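Local coordinates for protein methionine gamma-lyase (Trichomonas vaginalis, PDB 1PFF) that belongs to the Cys/Met metabolism family of PLP-dependent enzymes, with an aminotransferase-like alpha/beta fold, and is assembled here from four chains, at residues Ile26-Trp31 with Asp175-Ile180; Thr32-Gly37 with His56-Phe61; Ala15-Ala20 with Ala166-Gln171; Gly5-Leu10 with Leu157-Ala162; Asp104-Ala109 with Ile115-Asp120. All coordinates share one frame; numbering follows the deposited sequence.

Interaction 1: Ile26-Trp31 with Asp175-Ile180; sequences IAASVW and DITGAI
Helix 22-33 meets the C-terminal end of helix 162-177 in this alpha/beta fold through W31, A27 and A28 on one side and I176 and T177 on the other. The contact is buried and lacks cross-segment hydrogen bonds, so the fit of aliphatic groups carries it. I176 comes in obliquely against the root of the indole: I176 CG2 stands 3.6 Å from W31 CB and 3.9 Å from W31 CG, while I176 CD1 reaches toward the W31 carbonyl. One turn earlier on helix 22-33, A27 CB receives the methyl T177 CG2, 3.8 Å away, and that methyl is also 3.9 Å from A28 N.

T177 is a worked example of a residue with two jobs. Its OG1 sits between the backbone N and the carbonyl carbon (chi1 62°), which leaves CG2 for the neighbouring helix. The same oxygen accepts from A179 N at 3.1 Å from T177 OG1, with a fairly straight N-H...O angle of 161°, forming an ST turn, and it is also hydrogen-bonded to G172 O. G178, with positive phi, is where the chain leaves the helix, so the hydroxyl braces the exit on both sides of that break.

The indole nitrogen of W31 bonds to I176 O of the second subunit, and the reciprocal bond returns from W31 of that subunit to I176 O. Around this interface, helix 48-60 touches W31 through L53 and L58, I173 of helix 162-177 covers A28, and A179 pairs by backbone with A20 beyond strand 15-19.

Interaction 2: Thr32-Gly37 with His56-Phe61; sequences TFLKAG and HQLRKF. With EDO (1,2-ethanediol), chain O.
L34 and L58 meet at about a right angle, and this crossing of two leucines is the apolar heart of the contact between the chain leaving helix 22-33 and the end of helix 48-60. A single methyl of L34 does the touching: L34 CD1 lies 3.9 Å from L58 CD1 and 4.0 Å from L58 CD2, so it rests against the fork of the other leucine. In L34 the CG is set beside the backbone N (chi1 -69°) and the chain then runs on extended, carrying the methyl across to the helix.

The second point of touch is between A36 and the backbone of F61. A36 CB is 3.4 Å from F61 O, and A36 CA also approaches that oxygen, at 3.5 Å from F61 O, as a bent CA-H...O contact. The F61 ring itself leads off from this pair and packs on W31 of its own chain; it also meets W31 of the second subunit edge-to-face.

R59, next to L58 in the chain, turns outward. Its NE gives a hydrogen bond of 2.8 Å to O2 of the ethanediol of chain O, which lies at the edge of the guanidinium, near its plane; the diol is held in addition by V65 N, and R59 NH2 by V65 O.

K60 NZ reaches W31 O of the second subunit, so this corner also faces the subunit interface. Within the chain, L40 of strand 39-43 touches both leucines, R85 and I86 of strand 84-90 also touch L34, and G37 pairs by backbone with G62.

Interaction 3: Ala15-Ala20 with Ala166-Gln171; sequences ACAATA and AKVKSQ. With EDO (1,2-ethanediol), chain M.
The peptide group joining C16 to A17 is the flat element that K169 meets. K169 CE approaches its oxygen, at 3.6 Å from C16 O, from the side of the peptide plane on which A17 CB also lies; C16 SG lies on the opposite side, and the N-H of A17 is taken up by V158 of the adjacent strand. A second carbonyl, that of A166 in the helix, is gripped twice: S170 N and S170 OG reach A166 O from opposite faces, the hydroxyl at 2.9 Å from that oxygen and tilted 32° from the carbonyl plane.

A17 carries the rest. Its methyl lies along the aliphatic shaft of the extended K169, with A17 CB 3.8 Å from K169 CG, and touches V168 CG1 at 4.1 Å from A17 CB. The charged end of that lysine, beyond C16 O, forms a salt bridge with E4 OE1, while E4 OE2 accepts from A18 N, so one carboxylate ties helix 2-11 to both segments.

Strand 15-19 and helix 166-171 run in roughly the same direction, their axes 28° apart and 8.4 Å at closest approach. I165 and I173 of helix 162-177 extend the cover over A17, and strand 156-160 flanks strand 15-19 in the sheet.

Interaction 4: Gly5-Leu10 with Leu157-Ala162; sequences GKIAKL and LVCSRA
I7 of helix 2-11 is the single residue of its segment that touches strand 156-160, where it meets L157 and C159. Two kinds of apolar contact result.

The first is aliphatic. I7 and L157 reach toward each other tip to tip, and the methyl L157 CD1 serves as the common anchor: it lies 3.8 Å from I7 CG1, 3.8 Å from I7 CG2 and 4.0 Å from I7 CD1. The other branch of the leucine adds a contact of 4.0 Å between L157 CD2 and I7 CG1.

The second involves sulfur. I7 CG2 sits 3.5 Å from C159 SG, a close approach of methyl to thiol. The torsion of I7 makes both possible: with CG1 beside the backbone N (chi1 -60°), CG2 is turned to the strand, where it touches both the cysteine and the leucine, while CG1 meets the leucine alone. L157 and C159, two places apart on the strand, present their side chains on the same face.

C16 of strand 15-19 and I147 extend this apolar patch, and T193 of helix 183-216 touches I7. With backbone bonds running from L157 to H141 and from C159 to V139, the strand's polar backbone is engaged in the sheet, and no hydrogen bond crosses to the helix; the contact therefore rests on shape and dispersion.

Interaction 5: Asp104-Ala109 with Ile115-Asp120; sequences DAVKQA and ILVIVD. With EDO (1,2-ethanediol), chain R.
A109 and V117 form the tight part of the contact within a beta-alpha-beta crossover, in which strand 84-90, helix 102-109 and strand 116-120 follow one another and the helix packs on the sheet. A109 CB meets V117 CG2 at 3.6 Å, the closest side-chain pair between helix and strand. V117 is turned with CG1 anti to its own nitrogen (chi1 -176°), which brings CG2 round beside the N and against the alanine. I115 completes the tight part from the chain end that leads into the strand: its CD1 lies 3.5 Å from A109 O, and its CG2 is a looser 4.2 Å from A109 CB.

V106, one turn back, is the slacker end. Its CG2 and V117 CG1 stay 4.2 Å apart and the two valines meet at an oblique angle; V136 also touches V106.

On the helix, K107 is exposed to solvent. D104 and Q108, the latter buried, are joined within the helix: Q108 NE2 gives a bent bond of 3.0 Å to D104 OD2, met from above the carboxylate plane, 41° out of it. Q108 OE1 in turn accepts from E77 N. At the far end of the strand, D120 OD2 bonds to T122 OG1, while D120 OD1 accepts a hydrogen bond of 3.2 Å from O2 of the ethanediol of chain R.

In the fold
Interactions 1, 3 and 4 form one connected patch: the centres of interactions 1 and 3 are about 8 Å apart and those of 3 and 4 about 10 Å. Strands 15-19 and 156-160 are antiparallel neighbours, so interactions 3 and 4 reach one sheet through adjacent strands, joined by A15 N to S160 O at 3.0 Å. Interaction 2 shares helix 22-33 with interaction 1 and touches it where W31 meets L58, W31 CZ3 being 3.7 Å from L58 CD2; both, with interaction 3, reach the second subunit. Interaction 5 stands farther off, about 20 Å between centres from interaction 1, yet F33 of interaction 2 packs on L116, F33 CG lying 3.5 Å from L116 CD1.

Interaction 1: Ile26-Trp31 with Asp175-Ile180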
# COMPACT_ATOMS: atom_id res chain seq x y z
N ILE A 26 5.53 22.66 9.92
CA ILE A 26 5.56 24.02 10.51
C ILE A 26 5.27 23.95 12.00
O ILE A 26 5.99 24.52 12.81
CB ILE A 26 4.52 24.96 9.81
CG1 ILE A 26 4.89 25.17 8.33
CG2 ILE A 26 4.43 26.29 10.57
CD1 ILE A 26 3.76 25.72 7.46
N ALA A 27 4.20 23.25 12.36
CA ALA A 27 3.76 23.15 13.76
C ALA A 27 4.81 22.51 14.65
O ALA A 27 5.11 23.04 15.73
CB ALA A 27 2.44 22.39 13.86
N ALA A 28 5.39 21.38 14.22
CA ALA A 28 6.39 20.67 15.02
C ALA A 28 7.67 21.47 15.17
O ALA A 28 8.42 21.25 16.11
CB ALA A 28 6.71 19.29 14.43
N SER A 29 7.91 22.39 14.24
CA SER A 29 9.05 23.29 14.37
C SER A 29 8.71 24.42 15.37
O SER A 29 9.40 24.58 16.39
CB SER A 29 9.45 23.86 13.01
OG SER A 29 9.91 22.83 12.15
N VAL A 30 7.64 25.16 15.11
CA VAL A 30 7.33 26.34 15.93
C VAL A 30 6.92 26.05 17.38
O VAL A 30 7.44 26.67 18.30
CB VAL A 30 6.35 27.36 15.26
CG1 VAL A 30 6.88 27.80 13.89
CG2 VAL A 30 4.92 26.81 15.15
N TRP A 31 6.00 25.10 17.60
CA TRP A 31 5.57 24.81 18.97
C TRP A 31 6.75 24.30 19.81
O TRP A 31 6.83 24.57 21.00
CB TRP A 31 4.44 23.78 19.03
CG TRP A 31 3.10 24.19 18.47
CD1 TRP A 31 2.51 23.72 17.32
CD2 TRP A 31 2.14 25.08 19.06
NE1 TRP A 31 1.27 24.27 17.15
CE2 TRP A 31 1.02 25.13 18.20
CE3 TRP A 31 2.12 25.87 20.22
CZ2 TRP A 31 -0.11 25.92 18.46
CZ3 TRP A 31 1.00 26.66 20.48
CH2 TRP A 31 -0.11 26.67 19.60
N ASP A 175 5.28 14.40 21.04
CA ASP A 175 4.48 14.96 22.13
C ASP A 175 3.45 15.99 21.65
O ASP A 175 2.27 15.90 22.02
CB ASP A 175 5.35 15.60 23.21
CG ASP A 175 6.27 14.60 23.91
OD1 ASP A 175 6.10 13.37 23.76
OD2 ASP A 175 7.22 14.98 24.63
N ILE A 176 3.88 16.96 20.86
CA ILE A 176 3.06 18.15 20.63
C ILE A 176 1.96 17.97 19.58
O ILE A 176 0.79 18.25 19.84
CB ILE A 176 3.93 19.39 20.32
CG1 ILE A 176 4.79 19.77 21.54
CG2 ILE A 176 3.06 20.58 19.93
CD1 ILE A 176 6.05 20.57 21.20
N THR A 177 2.35 17.51 18.39
CA THR A 177 1.43 17.45 17.25
C THR A 177 0.91 16.04 16.97
O THR A 177 -0.19 15.89 16.45
CB THR A 177 2.12 17.95 15.97
OG1 THR A 177 3.23 17.10 15.67
CG2 THR A 177 2.74 19.34 16.17
N GLY A 178 1.72 15.03 17.28
CA GLY A 178 1.44 13.68 16.82
C GLY A 178 1.39 13.57 15.29
O GLY A 178 0.78 12.65 14.77
N ALA A 179 2.01 14.52 14.58
CA ALA A 179 1.95 14.55 13.11
C ALA A 179 2.98 13.62 12.47
O ALA A 179 3.91 14.07 11.78
CB ALA A 179 2.10 15.99 12.59
N ILE A 180 2.80 12.32 12.70
CA ILE A 180 3.70 11.28 12.20
C ILE A 180 3.36 10.95 10.75
O ILE A 180 2.19 10.85 10.41
CB ILE A 180 3.56 10.00 13.08
CG1 ILE A 180 3.83 10.32 14.56
CG2 ILE A 180 4.51 8.89 12.58
CD1 ILE A 180 3.51 9.18 15.53

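Interaction 2: Thr32-Gly37 with His56-Phe61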
# COMPACT_ATOMS: atom_id res chain seq x y z
N THR A 32 7.66 23.54 19.19
CA THR A 32 8.81 22.98 19.90
C THR A 32 9.72 24.04 20.52
O THR A 32 10.28 23.85 21.61
CB THR A 32 9.63 22.08 18.94
OG1 THR A 32 8.83 20.96 18.54
CG2 THR A 32 10.82 21.45 19.65
N PHE A 33 9.87 25.16 19.80
CA PHE A 33 10.88 26.16 20.15
C PHE A 33 10.32 27.46 20.72
O PHE A 33 11.03 28.46 20.89
CB PHE A 33 11.83 26.40 18.96
CG PHE A 33 12.64 25.18 18.60
CD1 PHE A 33 12.36 24.46 17.44
CD2 PHE A 33 13.63 24.71 19.45
CE1 PHE A 33 13.09 23.30 17.12
CE2 PHE A 33 14.37 23.57 19.13
CZ PHE A 33 14.09 22.86 17.97
N LEU A 34 9.03 27.42 21.04
CA LEU A 34 8.34 28.54 21.66
C LEU A 34 7.80 28.14 23.03
O LEU A 34 7.70 26.95 23.34
CB LEU A 34 7.19 29.04 20.77
CG LEU A 34 7.58 29.74 19.46
CD1 LEU A 34 6.35 30.04 18.61
CD2 LEU A 34 8.43 31.03 19.68
N LYS A 35 7.45 29.15 23.82
CA LYS A 35 6.73 28.98 25.08
C LYS A 35 5.97 30.27 25.34
O LYS A 35 6.23 31.30 24.70
CB LYS A 35 7.69 28.67 26.23
CG LYS A 35 8.79 29.69 26.46
CD LYS A 35 9.61 29.34 27.68
CE LYS A 35 11.00 29.94 27.59
NZ LYS A 35 11.01 31.38 27.21
N ALA A 36 5.00 30.22 26.25
CA ALA A 36 4.29 31.43 26.63
C ALA A 36 5.32 32.47 27.07
O ALA A 36 6.25 32.15 27.82
CB ALA A 36 3.32 31.14 27.77
N GLY A 37 5.18 33.69 26.58
CA GLY A 37 6.13 34.75 26.86
C GLY A 37 7.15 35.01 25.76
O GLY A 37 7.90 36.00 25.83
N HIS A 56 -4.08 33.11 15.53
CA HIS A 56 -5.05 32.71 16.54
C HIS A 56 -4.45 31.78 17.60
O HIS A 56 -4.61 32.02 18.79
CB HIS A 56 -6.29 32.07 15.90
CG HIS A 56 -6.93 32.91 14.84
ND1 HIS A 56 -7.52 34.13 15.10
CD2 HIS A 56 -7.09 32.69 13.51
CE1 HIS A 56 -8.00 34.64 13.97
NE2 HIS A 56 -7.76 33.78 13.00
N GLN A 57 -3.74 30.73 17.16
CA GLN A 57 -3.31 29.66 18.07
C GLN A 57 -2.11 30.01 18.96
O GLN A 57 -2.17 29.85 20.19
CB GLN A 57 -3.08 28.36 17.30
CG GLN A 57 -4.26 27.95 16.41
CD GLN A 57 -5.56 27.71 17.19
OE1 GLN A 57 -5.55 27.54 18.41
NE2 GLN A 57 -6.68 27.70 16.47
N LEU A 58 -1.02 30.48 18.36
CA LEU A 58 0.13 30.91 19.15
C LEU A 58 -0.28 31.99 20.16
O LEU A 58 0.07 31.91 21.34
CB LEU A 58 1.27 31.38 18.24
CG LEU A 58 1.97 30.33 17.36
CD1 LEU A 58 3.14 30.96 16.62
CD2 LEU A 58 2.45 29.12 18.17
N ARG A 59 -1.03 32.99 19.69
CA ARG A 59 -1.45 34.12 20.52
C ARG A 59 -2.29 33.73 21.73
O ARG A 59 -2.16 34.37 22.78
CB ARG A 59 -2.20 35.16 19.68
CG ARG A 59 -1.30 36.02 18.79
CD ARG A 59 -2.05 37.16 18.12
NE ARG A 59 -1.14 38.10 17.46
CZ ARG A 59 -1.44 38.79 16.37
NH1 ARG A 59 -2.64 38.68 15.80
NH2 ARG A 59 -0.55 39.62 15.86
N LYS A 60 -3.15 32.72 21.60
CA LYS A 60 -3.99 32.31 22.72
C LYS A 60 -3.19 31.53 23.78
O LYS A 60 -3.66 31.39 24.91
CB LYS A 60 -5.23 31.52 22.26
CG LYS A 60 -4.94 30.08 21.86
CD LYS A 60 -6.22 29.30 21.51
CE LYS A 60 -5.89 27.82 21.49
NZ LYS A 60 -6.98 26.95 21.03
N PHE A 61 -2.01 31.04 23.40
CA PHE A 61 -1.08 30.42 24.34
C PHE A 61 0.07 31.35 24.76
O PHE A 61 1.17 30.89 25.10
CB PHE A 61 -0.55 29.09 23.79
CG PHE A 61 -1.58 28.00 23.78
CD1 PHE A 61 -2.10 27.50 24.98
CD2 PHE A 61 -2.07 27.51 22.59
CE1 PHE A 61 -3.08 26.51 24.97
CE2 PHE A 61 -3.04 26.50 22.57
CZ PHE A 61 -3.55 26.01 23.77
C1 EDO O . 0.63 41.57 19.87
O1 EDO O . 1.83 41.91 19.19
C2 EDO O . 0.74 40.16 20.46
O2 EDO O . 0.50 39.19 19.45

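Interaction 3: Ala15-Ala20 with Ala166-Gln171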
# COMPACT_ATOMS: atom_id res chain seq x y z
N ALA A 15 20.21 16.73 9.22
CA ALA A 15 19.13 15.78 9.53
C ALA A 15 17.78 16.26 9.01
O ALA A 15 17.59 17.44 8.68
CB ALA A 15 19.07 15.52 11.05
N CYS A 16 16.83 15.34 8.94
CA CYS A 16 15.49 15.67 8.51
C CYS A 16 14.47 14.84 9.28
O CYS A 16 14.75 13.71 9.69
CB CYS A 16 15.37 15.46 7.00
SG CYS A 16 13.70 15.40 6.36
N ALA A 17 13.30 15.44 9.51
CA ALA A 17 12.17 14.78 10.15
C ALA A 17 10.98 14.87 9.20
O ALA A 17 10.59 15.97 8.80
CB ALA A 17 11.84 15.46 11.48
N ALA A 18 10.45 13.72 8.82
CA ALA A 18 9.24 13.65 8.01
C ALA A 18 8.00 13.74 8.90
O ALA A 18 8.00 13.24 10.03
CB ALA A 18 9.22 12.36 7.19
N THR A 19 6.95 14.39 8.40
CA THR A 19 5.70 14.60 9.14
C THR A 19 4.45 14.27 8.31
O THR A 19 4.54 13.99 7.11
CB THR A 19 5.56 16.07 9.60
OG1 THR A 19 5.51 16.92 8.45
CG2 THR A 19 6.79 16.54 10.40
N ALA A 20 3.29 14.34 8.97
CA ALA A 20 2.01 13.98 8.36
C ALA A 20 1.54 14.97 7.31
O ALA A 20 0.70 14.63 6.47
CB ALA A 20 0.95 13.86 9.43
N ALA A 166 16.46 16.39 16.45
CA ALA A 166 16.23 15.54 17.62
C ALA A 166 15.03 16.03 18.44
O ALA A 166 14.19 15.24 18.82
CB ALA A 166 17.48 15.45 18.49
N LYS A 167 14.96 17.34 18.70
CA LYS A 167 13.86 17.95 19.46
C LYS A 167 12.55 18.00 18.67
O LYS A 167 11.47 17.77 19.22
CB LYS A 167 14.24 19.36 19.92
CG LYS A 167 15.29 19.38 21.02
CD LYS A 167 15.43 20.79 21.60
CE LYS A 167 16.36 20.78 22.81
NZ LYS A 167 16.99 22.12 23.03
N VAL A 168 12.66 18.30 17.37
CA VAL A 168 11.49 18.29 16.48
C VAL A 168 10.82 16.91 16.53
O VAL A 168 9.60 16.83 16.65
CB VAL A 168 11.86 18.69 15.02
CG1 VAL A 168 10.68 18.44 14.05
CG2 VAL A 168 12.32 20.15 14.96
N LYS A 169 11.62 15.84 16.48
CA LYS A 169 11.09 14.48 16.50
C LYS A 169 10.52 14.10 17.86
O LYS A 169 9.37 13.65 17.97
CB LYS A 169 12.17 13.47 16.10
CG LYS A 169 12.50 13.47 14.62
CD LYS A 169 13.52 12.40 14.26
CE LYS A 169 13.62 12.26 12.75
NZ LYS A 169 14.55 11.16 12.36
N SER A 170 11.33 14.27 18.90
CA SER A 170 10.97 13.74 20.22
C SER A 170 9.92 14.60 20.92
O SER A 170 9.13 14.10 21.71
CB SER A 170 12.21 13.50 21.09
OG SER A 170 12.87 14.71 21.40
N GLN A 171 9.90 15.90 20.61
CA GLN A 171 8.90 16.79 21.20
C GLN A 171 7.82 17.20 20.19
O GLN A 171 6.65 16.89 20.37
CB GLN A 171 9.57 18.01 21.82
CG GLN A 171 10.57 17.65 22.92
CD GLN A 171 11.03 18.86 23.69
OE1 GLN A 171 10.22 19.74 24.00
NE2 GLN A 171 12.32 18.91 24.02
C1 EDO M . 17.93 25.53 25.20
O1 EDO M . 17.48 24.33 25.81
C2 EDO M . 17.73 25.45 23.68
O2 EDO M . 16.35 25.26 23.38

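Interaction 4: Gly5-Leu10 with Leu157-Ala162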
# COMPACT_ATOMS: atom_id res chain seq x y z
N GLY A 5 17.05 10.82 5.15
CA GLY A 5 18.40 10.92 4.62
C GLY A 5 18.51 11.55 3.24
O GLY A 5 19.42 12.35 2.97
N LYS A 6 17.59 11.19 2.34
CA LYS A 6 17.60 11.71 0.97
C LYS A 6 17.26 13.20 0.92
O LYS A 6 17.90 13.97 0.20
CB LYS A 6 16.67 10.90 0.06
CG LYS A 6 17.28 9.56 -0.37
CD LYS A 6 16.44 8.83 -1.43
CE LYS A 6 16.74 7.33 -1.41
NZ LYS A 6 16.86 6.75 -2.79
N ILE A 7 16.25 13.60 1.67
CA ILE A 7 15.85 15.01 1.72
C ILE A 7 16.95 15.86 2.38
O ILE A 7 17.22 16.98 1.95
CB ILE A 7 14.48 15.16 2.44
CG1 ILE A 7 13.38 14.37 1.70
CG2 ILE A 7 14.12 16.63 2.61
CD1 ILE A 7 13.18 14.74 0.22
N ALA A 8 17.57 15.32 3.42
CA ALA A 8 18.69 16.01 4.08
C ALA A 8 19.84 16.28 3.11
O ALA A 8 20.41 17.37 3.12
CB ALA A 8 19.16 15.24 5.30
N LYS A 9 20.16 15.31 2.26
CA LYS A 9 21.18 15.50 1.23
C LYS A 9 20.76 16.58 0.22
O LYS A 9 21.58 17.39 -0.22
CB LYS A 9 21.50 14.18 0.51
CG LYS A 9 22.28 13.17 1.36
CD LYS A 9 22.67 11.94 0.53
CE LYS A 9 23.37 10.87 1.37
NZ LYS A 9 24.43 10.16 0.58
N LEU A 10 19.48 16.59 -0.15
CA LEU A 10 18.96 17.57 -1.10
C LEU A 10 19.03 19.00 -0.56
O LEU A 10 19.28 19.93 -1.32
CB LEU A 10 17.51 17.24 -1.48
CG LEU A 10 17.36 16.13 -2.51
CD1 LEU A 10 15.97 15.57 -2.45
CD2 LEU A 10 17.68 16.67 -3.91
N LEU A 157 8.08 17.90 5.62
CA LEU A 157 9.48 17.62 5.92
C LEU A 157 10.08 18.79 6.67
O LEU A 157 9.76 19.93 6.37
CB LEU A 157 10.26 17.38 4.62
CG LEU A 157 9.81 16.20 3.75
CD1 LEU A 157 10.29 16.41 2.34
CD2 LEU A 157 10.33 14.89 4.31
N VAL A 158 10.91 18.49 7.67
CA VAL A 158 11.68 19.50 8.40
C VAL A 158 13.18 19.15 8.29
O VAL A 158 13.57 18.03 8.62
CB VAL A 158 11.31 19.54 9.92
CG1 VAL A 158 12.03 20.67 10.62
CG2 VAL A 158 9.82 19.69 10.12
N CYS A 159 13.99 20.11 7.84
CA CYS A 159 15.43 19.91 7.70
C CYS A 159 16.21 20.91 8.53
O CYS A 159 15.95 22.12 8.46
CB CYS A 159 15.85 20.06 6.24
SG CYS A 159 14.94 18.97 5.14
N SER A 160 17.19 20.43 9.29
CA SER A 160 17.98 21.29 10.18
C SER A 160 19.20 20.54 10.71
O SER A 160 19.52 19.44 10.24
CB SER A 160 17.10 21.80 11.34
OG SER A 160 17.70 22.90 12.01
N ARG A 161 19.88 21.16 11.68
CA ARG A 161 20.97 20.51 12.42
C ARG A 161 20.43 19.31 13.18
O ARG A 161 19.24 19.30 13.55
CB ARG A 161 21.57 21.48 13.45
CG ARG A 161 21.82 22.88 12.96
CD ARG A 161 22.73 23.72 13.86
NE ARG A 161 22.34 23.68 15.27
CZ ARG A 161 21.70 24.66 15.91
NH1 ARG A 161 21.33 25.76 15.27
NH2 ARG A 161 21.41 24.52 17.20
N ALA A 162 21.28 18.32 13.44
CA ALA A 162 20.88 17.10 14.14
C ALA A 162 20.23 17.36 15.49
O ALA A 162 19.21 16.74 15.84
CB ALA A 162 22.08 16.16 14.30

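Interaction 5: Asp104-Ala109 with Ile115-Asp120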
# COMPACT_ATOMS: atom_id res chain seq x y z
N ASP A 104 19.68 38.16 3.41
CA ASP A 104 19.49 39.42 4.13
C ASP A 104 18.58 39.28 5.34
O ASP A 104 18.81 39.92 6.38
CB ASP A 104 18.97 40.53 3.21
CG ASP A 104 18.88 41.87 3.91
OD1 ASP A 104 19.95 42.45 4.20
OD2 ASP A 104 17.80 42.39 4.25
N ALA A 105 17.54 38.46 5.21
CA ALA A 105 16.66 38.16 6.34
C ALA A 105 17.45 37.53 7.48
O ALA A 105 17.28 37.92 8.64
CB ALA A 105 15.49 37.25 5.91
N VAL A 106 18.33 36.57 7.16
CA VAL A 106 19.19 35.96 8.16
C VAL A 106 20.08 37.00 8.83
O VAL A 106 20.16 37.05 10.06
CB VAL A 106 20.04 34.82 7.56
CG1 VAL A 106 21.06 34.30 8.59
CG2 VAL A 106 19.12 33.68 7.07
N LYS A 107 20.71 37.85 8.02
CA LYS A 107 21.61 38.87 8.54
C LYS A 107 20.90 39.81 9.51
O LYS A 107 21.46 40.18 10.54
CB LYS A 107 22.27 39.66 7.41
CG LYS A 107 23.43 38.88 6.73
CD LYS A 107 24.23 39.79 5.79
CE LYS A 107 24.71 39.05 4.54
NZ LYS A 107 25.57 39.93 3.67
N GLN A 108 19.65 40.16 9.19
CA GLN A 108 18.83 40.97 10.09
C GLN A 108 18.53 40.25 11.41
O GLN A 108 18.65 40.83 12.48
CB GLN A 108 17.51 41.35 9.43
CG GLN A 108 17.64 42.42 8.35
CD GLN A 108 16.28 42.81 7.83
OE1 GLN A 108 15.51 43.43 8.57
NE2 GLN A 108 15.96 42.41 6.60
N ALA A 109 18.13 38.98 11.32
CA ALA A 109 17.85 38.18 12.50
C ALA A 109 19.10 38.02 13.38
O ALA A 109 18.98 37.92 14.60
CB ALA A 109 17.29 36.82 12.11
N ILE A 115 18.19 33.40 17.56
CA ILE A 115 16.93 33.42 16.86
C ILE A 115 16.96 32.29 15.84
O ILE A 115 17.98 32.09 15.17
CB ILE A 115 16.69 34.82 16.24
CG1 ILE A 115 16.53 35.86 17.36
CG2 ILE A 115 15.46 34.81 15.32
CD1 ILE A 115 16.41 37.27 16.90
N LEU A 116 15.88 31.51 15.77
CA LEU A 116 15.73 30.51 14.72
C LEU A 116 15.03 31.13 13.53
O LEU A 116 13.88 31.61 13.63
CB LEU A 116 14.95 29.29 15.23
CG LEU A 116 15.68 28.40 16.25
CD1 LEU A 116 14.68 27.52 16.98
CD2 LEU A 116 16.77 27.54 15.59
N VAL A 117 15.72 31.12 12.40
CA VAL A 117 15.14 31.56 11.15
C VAL A 117 14.60 30.31 10.47
O VAL A 117 15.34 29.34 10.25
CB VAL A 117 16.16 32.25 10.24
CG1 VAL A 117 15.49 32.78 8.95
CG2 VAL A 117 16.87 33.39 11.00
N ILE A 118 13.31 30.34 10.15
CA ILE A 118 12.61 29.20 9.57
C ILE A 118 11.98 29.62 8.25
O ILE A 118 11.26 30.62 8.19
CB ILE A 118 11.52 28.67 10.55
CG1 ILE A 118 12.13 28.30 11.92
CG2 ILE A 118 10.81 27.44 9.96
CD1 ILE A 118 11.09 27.94 12.97
N VAL A 119 12.26 28.86 7.19
CA VAL A 119 11.77 29.18 5.85
C VAL A 119 10.99 28.00 5.28
O VAL A 119 11.45 26.85 5.34
CB VAL A 119 12.93 29.59 4.90
CG1 VAL A 119 12.48 29.69 3.43
CG2 VAL A 119 13.51 30.92 5.35
N ASP A 120 9.82 28.31 4.75
CA ASP A 120 9.01 27.35 4.02
C ASP A 120 9.51 27.38 2.58
O ASP A 120 9.33 28.37 1.87
CB ASP A 120 7.52 27.72 4.15
CG ASP A 120 6.60 26.81 3.34
OD1 ASP A 120 5.37 26.94 3.50
OD2 ASP A 120 7.00 25.96 2.52
C1 EDO R . 2.23 25.21 2.10
O1 EDO R . 1.06 25.01 1.33
C2 EDO R . 2.15 24.41 3.40
O2 EDO R . 3.36 24.54 4.12